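Local coordinates for chorismate mutase protein (Bartonella henselae, PDB 3RMI), which catalyses the rearrangement of chorismate to prephenate, as a two-fold dimer of the all-helical AroQ (type II) chorismate mutase family, at the D-malate site and the interface of chains A and B. Numbering follows the deposited sequence. Chains: chain A/B, Chorismate mutase protein.

About 28 Å separates the centres of the C-alpha atoms of contact 1, a D-malate pocket, from those of contact 2, a patch of the dimer interface. Both draw on helices 4-48 and 56-72, and the two-fold symmetry ties them closely: B:Arg18 and B:Ile21 of contact 1 return as A:Arg18 and A:Ile21 in contact 2, and A:Arg35, A:Thr39, A:Ile42, A:Arg58 and A:Gln62 as their chain B copies. Contact 2 therefore lines part of the equivalent pocket and shows how its arginines are held. Helix 77-106 enters at contact 1. Since B:Arg18 and B:Ile21 come from the partner chain, the dimer is what completes the site.

Contact 1: the D-malate site. Residues chain A 35, 39, 42, 46, 58, 62, 88, 91, 95; chain B 18, 21. With MLT (D-malate), chain C.
D-malate lies almost wholly buried in the AroQ active-site pocket, where it probably takes part of the place of chorismate; it may come from the crystallisation medium. Its C4 carboxylate takes two N-H groups of A:Arg35 on one oxygen: NH1 and NH2 straddle O5 end-on, NH1 at 2.8 Å from O5, with O5 in the guanidinium plane. The other oxygen of that carboxylate, O4, is held by A:Gln62 NE2 at 2.9 Å in a nearly straight bond (165°) lying in the amide plane. Two arginines converge on the hydroxyl O3: A:Arg58 NE stands 2.8 Å from O3, and B:Arg18 NE, from the partner chain, 2.7 Å from it. B:Arg18 works side-on, its NH2 also reaching the C1 carboxylate at O1, 3.3 Å away. A:Lys46, an extended chain, brings NZ to within 3.0 Å of the same O1. With so many cationic groups, the pocket should favour a dicarboxylate, as chorismate is. Methyl groups pack against the ligand: A:Ile42 CD1 on C2, A:Val91 CG1 on O2. A:Arg35 reaches in with CG anti to the backbone N (chi1 -163°), and B:Ile21 CG2 lies over the centre of one face of its guanidinium, which helps set its tilt. A:His95 presents its CE1 edge to the C1 carboxylate, 3.3 Å from O2, and its rotation is fixed from behind by NE2, which donates in the ring plane to a lone pair of the A:Thr39 backbone O at 3.0 Å.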
loop_
_atom_site.group_PDB
_atom_site.type_symbol
_atom_site.label_atom_id
_atom_site.label_comp_id
_atom_site.label_asym_id
_atom_site.label_seq_id
_atom_site.Cartn_x
_atom_site.Cartn_y
_atom_site.Cartn_z
ATOM N N ARG A 35 -4.829 -9.841 -2.000
ATOM C CA ARG A 35 -5.928 -8.892 -2.252
ATOM C C ARG A 35 -6.247 -8.854 -3.729
ATOM O O ARG A 35 -7.428 -8.817 -4.113
ATOM C CB ARG A 35 -5.534 -7.491 -1.833
ATOM C CG ARG A 35 -6.733 -6.527 -1.670
ATOM C CD ARG A 35 -6.237 -5.121 -1.574
ATOM N NE ARG A 35 -7.256 -4.146 -1.207
ATOM C CZ ARG A 35 -8.176 -3.654 -2.045
ATOM N NH1 ARG A 35 -8.277 -4.086 -3.296
ATOM N NH2 ARG A 35 -9.017 -2.745 -1.621
ATOM N N THR A 39 -9.632 -9.447 -5.851
ATOM C CA THR A 39 -10.249 -8.470 -6.747
ATOM C C THR A 39 -10.259 -8.962 -8.171
ATOM O O THR A 39 -11.057 -8.495 -8.967
ATOM C CB THR A 39 -9.578 -7.103 -6.712
ATOM O OG1 THR A 39 -8.178 -7.238 -7.021
ATOM C CG2 THR A 39 -9.782 -6.443 -5.366
ATOM N N ILE A 42 -13.279 -11.018 -8.359
ATOM C CA ILE A 42 -14.401 -10.079 -8.525
ATOM C C ILE A 42 -14.469 -9.584 -9.961
ATOM O O ILE A 42 -15.548 -9.506 -10.524
ATOM C CB ILE A 42 -14.342 -8.869 -7.538
ATOM C CG1 ILE A 42 -14.553 -9.361 -6.099
ATOM C CG2 ILE A 42 -15.413 -7.785 -7.905
ATOM C CD1 ILE A 42 -14.368 -8.272 -5.019
ATOM N N LYS A 46 -17.709 -9.863 -12.267
ATOM C CA LYS A 46 -18.347 -8.655 -12.804
ATOM C C LYS A 46 -18.439 -8.752 -14.316
ATOM O O LYS A 46 -19.471 -8.440 -14.877
ATOM C CB LYS A 46 -17.597 -7.377 -12.415
ATOM C CG LYS A 46 -17.714 -6.965 -10.922
ATOM C CD LYS A 46 -17.033 -5.622 -10.706
ATOM C CE LYS A 46 -17.220 -5.095 -9.316
ATOM N NZ LYS A 46 -16.808 -3.643 -9.248
ATOM N N ARG A 58 -20.042 0.780 -3.091
ATOM C CA ARG A 58 -18.957 -0.057 -2.528
ATOM C C ARG A 58 -17.722 0.796 -2.140
ATOM O O ARG A 58 -17.206 0.695 -1.019
ATOM C CB ARG A 58 -18.596 -1.172 -3.527
ATOM C CG ARG A 58 -17.341 -1.979 -3.224
ATOM C CD ARG A 58 -17.436 -2.772 -1.927
ATOM N NE ARG A 58 -16.200 -3.522 -1.722
ATOM C CZ ARG A 58 -15.739 -3.969 -0.555
ATOM N NH1 ARG A 58 -16.423 -3.791 0.573
ATOM N NH2 ARG A 58 -14.591 -4.638 -0.524
ATOM N N GLN A 62 -15.958 1.415 1.597
ATOM C CA GLN A 62 -14.585 0.992 1.872
ATOM C C GLN A 62 -13.806 2.185 2.440
ATOM O O GLN A 62 -13.046 2.039 3.370
ATOM C CB GLN A 62 -13.893 0.479 0.606
ATOM C CG GLN A 62 -14.436 -0.780 -0.060
ATOM C CD GLN A 62 -13.613 -1.161 -1.278
ATOM O OE1 GLN A 62 -12.569 -1.795 -1.143
ATOM N NE2 GLN A 62 -14.058 -0.770 -2.464
ATOM N N ILE A 88 -7.499 1.151 -5.415
ATOM C CA ILE A 88 -8.756 0.977 -6.158
ATOM C C ILE A 88 -8.596 1.362 -7.611
ATOM O O ILE A 88 -9.233 0.783 -8.482
ATOM C CB ILE A 88 -9.862 1.811 -5.562
ATOM C CG1 ILE A 88 -10.334 1.204 -4.243
ATOM C CG2 ILE A 88 -11.035 1.987 -6.569
ATOM C CD1 ILE A 88 -11.384 2.133 -3.521
ATOM N N VAL A 91 -7.289 -1.546 -9.304
ATOM C CA VAL A 91 -8.347 -2.560 -9.361
ATOM C C VAL A 91 -9.337 -2.259 -10.482
ATOM O O VAL A 91 -9.730 -3.153 -11.226
ATOM C CB VAL A 91 -9.089 -2.683 -8.019
ATOM C CG1 VAL A 91 -10.342 -3.547 -8.173
ATOM C CG2 VAL A 91 -8.153 -3.284 -6.951
ATOM N N HIS A 95 -10.252 -4.538 -13.616
ATOM C CA HIS A 95 -11.612 -4.938 -13.931
ATOM C C HIS A 95 -11.943 -4.648 -15.381
ATOM O O HIS A 95 -12.572 -5.459 -16.050
ATOM C CB HIS A 95 -12.607 -4.220 -13.014
ATOM C CG HIS A 95 -12.668 -4.785 -11.629
ATOM N ND1 HIS A 95 -13.515 -4.290 -10.665
ATOM C CD2 HIS A 95 -12.015 -5.821 -11.058
ATOM C CE1 HIS A 95 -13.372 -4.989 -9.555
ATOM N NE2 HIS A 95 -12.470 -5.928 -9.767
ATOM N N ARG B 18 -15.462 -9.797 -0.894
ATOM C CA ARG B 18 -15.290 -8.483 -0.322
ATOM C C ARG B 18 -14.987 -8.529 1.160
ATOM O O ARG B 18 -14.307 -7.639 1.660
ATOM C CB ARG B 18 -16.485 -7.620 -0.631
ATOM C CG ARG B 18 -16.480 -7.188 -2.079
ATOM C CD ARG B 18 -17.804 -6.574 -2.503
ATOM N NE ARG B 18 -17.675 -5.886 -3.776
ATOM C CZ ARG B 18 -18.681 -5.364 -4.455
ATOM N NH1 ARG B 18 -19.915 -5.461 -3.995
ATOM N NH2 ARG B 18 -18.447 -4.738 -5.595
ATOM N N ILE B 21 -11.155 -8.930 1.108
ATOM C CA ILE B 21 -10.544 -7.671 0.718
ATOM C C ILE B 21 -10.538 -6.735 1.892
ATOM O O ILE B 21 -9.518 -6.155 2.238
ATOM C CB ILE B 21 -11.294 -7.071 -0.472
ATOM C CG1 ILE B 21 -10.991 -7.916 -1.718
ATOM C CG2 ILE B 21 -10.896 -5.599 -0.686
ATOM C CD1 ILE B 21 -12.098 -7.833 -2.746
HETATM C C1 MLT C . -14.305 -4.028 -6.057
HETATM O O1 MLT C . -15.416 -4.132 -6.663
HETATM O O2 MLT C . -13.465 -3.390 -6.675
HETATM C C2 MLT C . -13.998 -4.651 -4.713
HETATM O O3 MLT C . -15.250 -4.698 -4.100
HETATM C C3 MLT C . -13.080 -4.034 -3.654
HETATM C C4 MLT C . -12.082 -2.925 -4.047
HETATM O O4 MLT C . -12.469 -1.826 -4.592
HETATM O O5 MLT C . -10.854 -3.047 -3.776
#

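Contact 2: the interface of chains A and B. Residues chain A 17-18, 20-22, 24-25; chain B 35, 38-39, 42, 58, 62.
Helix 4-48 of chain A packs against helices 4-48 and 56-72 of chain B in this part of the two-fold dimer interface. A:Asp25 and B:Arg35 cross at about a right angle, yet their flat groups are nearly coplanar. B:Arg35 grips side-on: NE gives a very short, straight bond to A:Asp25 OD1 (2.5 Å, 177°), and NH2 meets OD2 of the same carboxylate at 2.8 Å, both on syn lone pairs. The pair fixes the guanidinium's rotation and turns NH1 away from the aspartate. A:Asp22 and B:Arg58 meet tip to tip, end-on. NH1 of B:Arg58 lies 3.1 Å from A:Asp22 OD2 on its syn lone pair, straight and in the guanidinium plane; NH2 comes to OD1 from above the carboxylate plane at 2.9 Å. B:Arg58, bent at chi2 (63°), is sandwiched between B:Gln62 CG over its centre and A:Arg18 CG nearer the rim. One water bridges the acids and the amide, 2.7 Å from A:Asp22 OD1, 2.6 Å from A:Asp25 OD2 and 3.0 Å from B:Gln62 OE1. The carboxylates should offset the crowded arginine charge. Beside them A:Ile21 points its CD1 at B:Ile42 CD1, while B:Cys38 CB packs on A:Ile21 CG1 and its SG reaches the in-plane edge of A:Phe24. The patch lies where the N-terminal half of one long helix runs antiparallel alongside the second half of its mate, at a shallow angle, with helix 56-72 flanking it.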
loop_
_atom_site.group_PDB
_atom_site.type_symbol
_atom_site.label_atom_id
_atom_site.label_comp_id
_atom_site.label_asym_id
_atom_site.label_seq_id
_atom_site.Cartn_x
_atom_site.Cartn_y
_atom_site.Cartn_z
ATOM N N LEU A 17 16.623 0.036 11.638
ATOM C CA LEU A 17 15.276 0.507 11.272
ATOM C C LEU A 17 14.966 0.157 9.826
ATOM O O LEU A 17 13.844 -0.182 9.454
ATOM C CB LEU A 17 15.153 2.025 11.479
ATOM C CG LEU A 17 15.122 2.461 12.959
ATOM C CD1 LEU A 17 15.630 3.885 13.094
ATOM C CD2 LEU A 17 13.723 2.307 13.683
ATOM N N ARG A 18 15.968 0.193 8.991
ATOM C CA ARG A 18 15.745 -0.160 7.609
ATOM C C ARG A 18 15.523 -1.644 7.419
ATOM O O ARG A 18 14.816 -2.030 6.493
ATOM C CB ARG A 18 16.868 0.361 6.751
ATOM C CG ARG A 18 16.761 1.858 6.573
ATOM C CD ARG A 18 18.021 2.460 5.972
ATOM N NE ARG A 18 17.783 3.819 5.518
ATOM C CZ ARG A 18 18.719 4.636 5.068
ATOM N NH1 ARG A 18 19.979 4.244 5.022
ATOM N NH2 ARG A 18 18.388 5.849 4.659
ATOM N N SER A 20 13.708 -3.347 9.344
ATOM C CA SER A 20 12.309 -3.523 9.692
ATOM C C SER A 20 11.417 -3.071 8.552
ATOM O O SER A 20 10.507 -3.782 8.137
ATOM C CB SER A 20 11.990 -2.740 10.956
ATOM O OG SER A 20 12.394 -3.443 12.116
ATOM N N ILE A 21 11.725 -1.896 8.020
ATOM C CA ILE A 21 11.018 -1.340 6.880
ATOM C C ILE A 21 11.016 -2.339 5.759
ATOM O O ILE A 21 9.981 -2.646 5.182
ATOM C CB ILE A 21 11.667 -0.023 6.453
ATOM C CG1 ILE A 21 11.353 1.044 7.513
ATOM C CG2 ILE A 21 11.169 0.410 5.062
ATOM C CD1 ILE A 21 12.398 2.138 7.548
ATOM N N ASP A 22 12.190 -2.862 5.453
ATOM C CA ASP A 22 12.341 -3.791 4.330
ATOM C C ASP A 22 11.483 -5.053 4.517
ATOM O O ASP A 22 10.883 -5.559 3.572
ATOM C CB ASP A 22 13.807 -4.136 4.159
ATOM C CG ASP A 22 14.618 -2.985 3.508
ATOM O OD1 ASP A 22 13.991 -1.971 3.078
ATOM O OD2 ASP A 22 15.871 -3.119 3.389
ATOM N N PHE A 24 8.673 -5.046 6.413
ATOM C CA PHE A 24 7.282 -4.620 6.268
ATOM C C PHE A 24 6.898 -4.591 4.794
ATOM O O PHE A 24 5.821 -5.029 4.433
ATOM C CB PHE A 24 7.050 -3.271 6.904
ATOM C CG PHE A 24 7.193 -3.275 8.406
ATOM C CD1 PHE A 24 6.647 -4.279 9.163
ATOM C CD2 PHE A 24 7.876 -2.256 9.051
ATOM C CE1 PHE A 24 6.781 -4.272 10.531
ATOM C CE2 PHE A 24 8.001 -2.229 10.408
ATOM C CZ PHE A 24 7.472 -3.230 11.155
ATOM N N ASP A 25 7.794 -4.099 3.956
ATOM C CA ASP A 25 7.513 -4.008 2.533
ATOM C C ASP A 25 7.286 -5.376 1.878
ATOM O O ASP A 25 6.428 -5.484 1.013
ATOM C CB ASP A 25 8.616 -3.229 1.819
ATOM C CG ASP A 25 8.563 -1.699 2.122
ATOM O OD1 ASP A 25 7.519 -1.215 2.627
ATOM O OD2 ASP A 25 9.575 -0.973 1.874
ATOM N N ARG B 35 5.315 0.621 9.774
ATOM C CA ARG B 35 6.338 1.095 8.826
ATOM C C ARG B 35 6.578 2.575 9.024
ATOM O O ARG B 35 7.733 3.031 8.991
ATOM C CB ARG B 35 5.882 0.892 7.397
ATOM C CG ARG B 35 7.026 0.967 6.358
ATOM C CD ARG B 35 6.450 1.077 4.984
ATOM N NE ARG B 35 7.425 0.941 3.909
ATOM C CZ ARG B 35 8.268 1.904 3.520
ATOM N NH1 ARG B 35 8.331 3.070 4.153
ATOM N NH2 ARG B 35 9.072 1.691 2.510
ATOM N N CYS B 38 8.604 3.403 11.988
ATOM C CA CYS B 38 10.039 3.275 11.677
ATOM C C CYS B 38 10.556 4.421 10.876
ATOM O O CYS B 38 11.568 4.988 11.231
ATOM C CB CYS B 38 10.351 2.008 10.899
ATOM S SG CYS B 38 10.285 0.597 11.909
ATOM N N THR B 39 9.879 4.771 9.793
ATOM C CA THR B 39 10.387 5.854 8.952
ATOM C C THR B 39 10.353 7.174 9.679
ATOM O O THR B 39 11.079 8.084 9.313
ATOM C CB THR B 39 9.635 6.007 7.636
ATOM O OG1 THR B 39 8.232 6.202 7.894
ATOM C CG2 THR B 39 9.869 4.805 6.747
ATOM N N ILE B 42 13.480 7.202 11.577
ATOM C CA ILE B 42 14.532 7.590 10.623
ATOM C C ILE B 42 14.495 9.090 10.378
ATOM O O ILE B 42 15.537 9.724 10.341
ATOM C CB ILE B 42 14.450 6.817 9.267
ATOM C CG1 ILE B 42 14.765 5.332 9.496
ATOM C CG2 ILE B 42 15.432 7.425 8.208
ATOM C CD1 ILE B 42 14.570 4.440 8.249
ATOM N N ARG B 58 19.769 4.404 -1.280
ATOM C CA ARG B 58 18.768 3.644 -0.496
ATOM C C ARG B 58 17.505 3.329 -1.338
ATOM O O ARG B 58 17.055 2.176 -1.402
ATOM C CB ARG B 58 18.425 4.419 0.790
ATOM C CG ARG B 58 17.239 3.908 1.597
ATOM C CD ARG B 58 17.450 2.506 2.152
ATOM N NE ARG B 58 16.274 2.102 2.919
ATOM C CZ ARG B 58 15.903 0.851 3.185
ATOM N NH1 ARG B 58 16.632 -0.188 2.782
ATOM N NH2 ARG B 58 14.802 0.638 3.897
ATOM N N GLN B 62 15.902 -0.354 -2.491
ATOM C CA GLN B 62 14.574 -0.779 -2.051
ATOM C C GLN B 62 13.753 -1.188 -3.282
ATOM O O GLN B 62 13.053 -2.173 -3.257
ATOM C CB GLN B 62 13.850 0.338 -1.295
ATOM C CG GLN B 62 14.434 0.816 0.030
ATOM C CD GLN B 62 13.574 1.900 0.655
ATOM O OE1 GLN B 62 12.579 1.597 1.309
ATOM N NE2 GLN B 62 13.932 3.160 0.449
HETATM O O HOH W 1 12.073 -1.334 1.318
#